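Side-chain contact in HicB3 antitoxin (Yersinia pestis, PDB 4P78), which probably neutralises the HicA3 toxin by binding it in a toxin-antitoxin complex, and is likely to act also as a DNA-binding repressor: residues F6-V11 against D15-D20. Sequence-based numbering, arbitrary orientation.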
ATOM      1  N   PHE A   6       5.222  -3.820  -3.167  1.00 20.49           N
ATOM      2  CA  PHE A   6       5.644  -4.000  -1.781  1.00 21.07           C
ATOM      3  C   PHE A   6       6.970  -3.281  -1.651  1.00 23.59           C
ATOM      4  O   PHE A   6       7.889  -3.563  -2.421  1.00 22.49           O
ATOM      5  CB  PHE A   6       5.820  -5.485  -1.406  1.00 21.82           C
ATOM      6  CG  PHE A   6       4.541  -6.252  -1.247  1.00 18.64           C
ATOM      7  CD1 PHE A   6       3.306  -5.645  -1.416  1.00 19.51           C
ATOM      8  CD2 PHE A   6       4.576  -7.592  -0.905  1.00 21.16           C
ATOM      9  CE1 PHE A   6       2.146  -6.367  -1.260  1.00 22.08           C
ATOM     10  CE2 PHE A   6       3.413  -8.316  -0.741  1.00 20.46           C
ATOM     11  CZ  PHE A   6       2.201  -7.701  -0.917  1.00 20.21           C
ATOM     12  N   ILE A   7       7.093  -2.340  -0.712  1.00 23.31           N
ATOM     13  CA  ILE A   7       8.375  -1.681  -0.560  1.00 22.11           C
ATOM     14  C   ILE A   7       8.926  -1.730   0.865  1.00 27.77           C
ATOM     15  O   ILE A   7       8.191  -1.857   1.849  1.00 27.56           O
ATOM     16  CB  ILE A   7       8.326  -0.210  -1.028  1.00 23.69           C
ATOM     17  CG1 ILE A   7       7.529   0.659  -0.078  1.00 28.86           C
ATOM     18  CG2 ILE A   7       7.778  -0.104  -2.445  1.00 27.46           C
ATOM     19  CD1 ILE A   7       7.550   2.114  -0.474  1.00 33.50           C
ATOM     20  N   PHE A   8      10.246  -1.609   0.938  1.00 23.83           N
ATOM     21  CA  PHE A   8      11.005  -1.831   2.155  1.00 25.08           C
ATOM     22  C   PHE A   8      12.046  -0.741   2.277  1.00 26.43           C
ATOM     23  O   PHE A   8      12.640  -0.328   1.277  1.00 26.22           O
ATOM     24  CB  PHE A   8      11.674  -3.208   2.134  1.00 22.07           C
ATOM     25  CG  PHE A   8      10.721  -4.327   1.906  1.00 27.28           C
ATOM     26  CD1 PHE A   8      10.153  -5.000   2.976  1.00 26.07           C
ATOM     27  CD2 PHE A   8      10.368  -4.700   0.617  1.00 23.89           C
ATOM     28  CE1 PHE A   8       9.263  -6.037   2.760  1.00 25.31           C
ATOM     29  CE2 PHE A   8       9.471  -5.725   0.407  1.00 21.98           C
ATOM     30  CZ  PHE A   8       8.916  -6.391   1.485  1.00 22.37           C
ATOM     31  N   LYS A   9      12.264  -0.266   3.495  1.00 29.44           N
ATOM     32  CA  LYS A   9      13.247   0.788   3.735  1.00 32.66           C
ATOM     33  C   LYS A   9      14.686   0.300   3.535  1.00 31.26           C
ATOM     34  O   LYS A   9      15.042  -0.781   3.988  1.00 32.63           O
ATOM     35  CB  LYS A   9      13.080   1.341   5.145  1.00 32.76           C
ATOM     36  CG  LYS A   9      12.839   2.831   5.187  1.00 39.47           C
ATOM     37  CD  LYS A   9      14.052   3.572   4.711  1.00 40.75           C
ATOM     38  CE  LYS A   9      13.713   4.994   4.287  1.00 40.80           C
ATOM     39  NZ  LYS A   9      14.862   5.604   3.555  1.00 43.16           N
ATOM     40  N   THR A  10      15.497   1.100   2.844  1.00 31.67           N
ATOM     41  CA  THR A  10      16.931   0.847   2.714  1.00 36.36           C
ATOM     42  C   THR A  10      17.677   2.070   3.239  1.00 40.36           C
ATOM     43  O   THR A  10      17.049   3.060   3.625  1.00 41.73           O
ATOM     44  CB  THR A  10      17.372   0.590   1.249  1.00 33.83           C
ATOM     45  OG1 THR A  10      17.200   1.786   0.480  1.00 33.39           O
ATOM     46  CG2 THR A  10      16.562  -0.541   0.606  1.00 29.36           C
ATOM     47  N   VAL A  11      19.008   2.028   3.231  1.00 40.02           N
ATOM     48  CA  VAL A  11      19.766   3.197   3.656  1.00 41.42           C
ATOM     49  C   VAL A  11      19.622   4.307   2.606  1.00 45.86           C
ATOM     50  O   VAL A  11      19.463   5.473   2.958  1.00 50.44           O
ATOM     51  CB  VAL A  11      21.263   2.868   3.918  1.00 47.01           C
ATOM     52  CG1 VAL A  11      21.384   1.612   4.764  1.00 45.61           C
ATOM     53  CG2 VAL A  11      22.055   2.708   2.624  1.00 47.95           C
ATOM     54  N   ASP A  15      13.421  -0.042  -1.584  1.00 24.44           N
ATOM     55  CA  ASP A  15      13.314  -0.946  -2.723  1.00 24.30           C
ATOM     56  C   ASP A  15      12.122  -1.866  -2.524  1.00 22.70           C
ATOM     57  O   ASP A  15      11.456  -1.812  -1.484  1.00 24.60           O
ATOM     58  CB  ASP A  15      14.616  -1.733  -2.930  1.00 22.06           C
ATOM     59  CG  ASP A  15      15.008  -2.582  -1.726  1.00 27.32           C
ATOM     60  OD1 ASP A  15      16.214  -2.861  -1.579  1.00 27.30           O
ATOM     61  OD2 ASP A  15      14.130  -3.001  -0.938  1.00 26.46           O
ATOM     62  N   GLY A  16      11.831  -2.692  -3.524  1.00 20.88           N
ATOM     63  CA  GLY A  16      10.772  -3.664  -3.390  1.00 20.32           C
ATOM     64  C   GLY A  16      10.482  -4.378  -4.689  1.00 22.31           C
ATOM     65  O   GLY A  16      11.339  -4.452  -5.563  1.00 20.58           O
ATOM     66  N   TYR A  17       9.264  -4.892  -4.810  1.00 21.75           N
ATOM     67  CA  TYR A  17       8.881  -5.705  -5.960  1.00 24.26           C
ATOM     68  C   TYR A  17       7.373  -5.635  -6.165  1.00 22.97           C
ATOM     69  O   TYR A  17       6.645  -5.158  -5.286  1.00 20.32           O
ATOM     70  CB  TYR A  17       9.332  -7.164  -5.767  1.00 20.00           C
ATOM     71  CG  TYR A  17       8.944  -7.742  -4.416  1.00 21.48           C
ATOM     72  CD1 TYR A  17       7.695  -8.336  -4.220  1.00 20.98           C
ATOM     73  CD2 TYR A  17       9.828  -7.693  -3.334  1.00 20.31           C
ATOM     74  CE1 TYR A  17       7.333  -8.861  -2.986  1.00 21.32           C
ATOM     75  CE2 TYR A  17       9.470  -8.207  -2.095  1.00 20.08           C
ATOM     76  CZ  TYR A  17       8.222  -8.789  -1.928  1.00 21.59           C
ATOM     77  OH  TYR A  17       7.871  -9.311  -0.704  1.00 21.75           O
ATOM     78  N   PHE A  18       6.922  -6.073  -7.335  1.00 20.06           N
ATOM     79  CA  PHE A  18       5.503  -6.267  -7.602  1.00 22.87           C
ATOM     80  C   PHE A  18       5.095  -7.618  -7.041  1.00 22.48           C
ATOM     81  O   PHE A  18       5.611  -8.646  -7.483  1.00 21.63           O
ATOM     82  CB  PHE A  18       5.207  -6.226  -9.108  1.00 21.39           C
ATOM     83  CG  PHE A  18       5.436  -4.876  -9.758  1.00 24.28           C
ATOM     84  CD1 PHE A  18       4.395  -3.963  -9.892  1.00 22.36           C
ATOM     85  CD2 PHE A  18       6.677  -4.536 -10.266  1.00 23.00           C
ATOM     86  CE1 PHE A  18       4.592  -2.745 -10.513  1.00 21.21           C
ATOM     87  CE2 PHE A  18       6.878  -3.312 -10.883  1.00 23.53           C
ATOM     88  CZ  PHE A  18       5.833  -2.418 -11.007  1.00 24.67           C
ATOM     89  N   PRO A  19       4.174  -7.637  -6.069  1.00 24.38           N
ATOM     90  CA  PRO A  19       3.768  -8.940  -5.523  1.00 21.52           C
ATOM     91  C   PRO A  19       3.069  -9.830  -6.563  1.00 21.82           C
ATOM     92  O   PRO A  19       3.054 -11.041  -6.401  1.00 25.20           O
ATOM     93  CB  PRO A  19       2.803  -8.556  -4.386  1.00 23.28           C
ATOM     94  CG  PRO A  19       2.242  -7.227  -4.813  1.00 23.72           C
ATOM     95  CD  PRO A  19       3.425  -6.525  -5.454  1.00 23.02           C
ATOM     96  N   ASP A  20       2.511  -9.246  -7.615  1.00 20.89           N
ATOM     97  CA  ASP A  20       1.881 -10.049  -8.666  1.00 24.14           C
ATOM     98  C   ASP A  20       2.852 -10.425  -9.792  1.00 28.73           C
ATOM     99  O   ASP A  20       2.501 -11.174 -10.711  1.00 26.72           O
ATOM    100  CB  ASP A  20       0.695  -9.311  -9.267  1.00 22.64           C
ATOM    101  CG  ASP A  20      -0.369  -8.989  -8.226  1.00 32.00           C
ATOM    102  OD1 ASP A  20      -0.957  -9.929  -7.660  1.00 34.37           O
ATOM    103  OD2 ASP A  20      -0.589  -7.796  -7.961  1.00 30.44           O
TER
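Tyr17 lies across the gap between Phe6 and Phe8 on one face of the hairpin 2-9/14-17, the central strands of a four-stranded antiparallel sheet, and meets both with the same side of its ring. With CG between backbone N and carbonyl carbon (chi1 49°), it leans across to the neighbouring strand. Phe6 CB lies over that face, 4.3 Å from the centroid; the Phe6 ring is turned 61° to it, with its edge at the tyrosine hydroxyl (Phe6 CD2 to Tyr17 OH 3.7 Å). At the other edge of the tyrosine, on the same side, Phe8 CE2 comes to 3.5 Å from Tyr17 CE2; these rings are 29° from parallel but barely overlap. Pro19 lays CB over a face of the Phe6 ring, a CH-pi contact 3.7 Å from the centroid. Leu72 and Arg71 of helix 70-75 pack on the cluster. Beneath it, Phe6 pairs with Tyr17 and Phe8 with Asp15 through two backbone hydrogen bonds each. At the non-hydrogen-bonded pair Ile7-Gly16 between them, Gly16 CA approaches Phe6 O to 3.0 Å, a CA-H...O contact. Asp15 OD1 lies 3.2 Å from Thr10 CG2, while OD2 accepts a hydrogen bond from Ser50 of the HicA3 chain. The hairpin thus combines aromatic packing with one carboxylate oxygen bonded to the toxin.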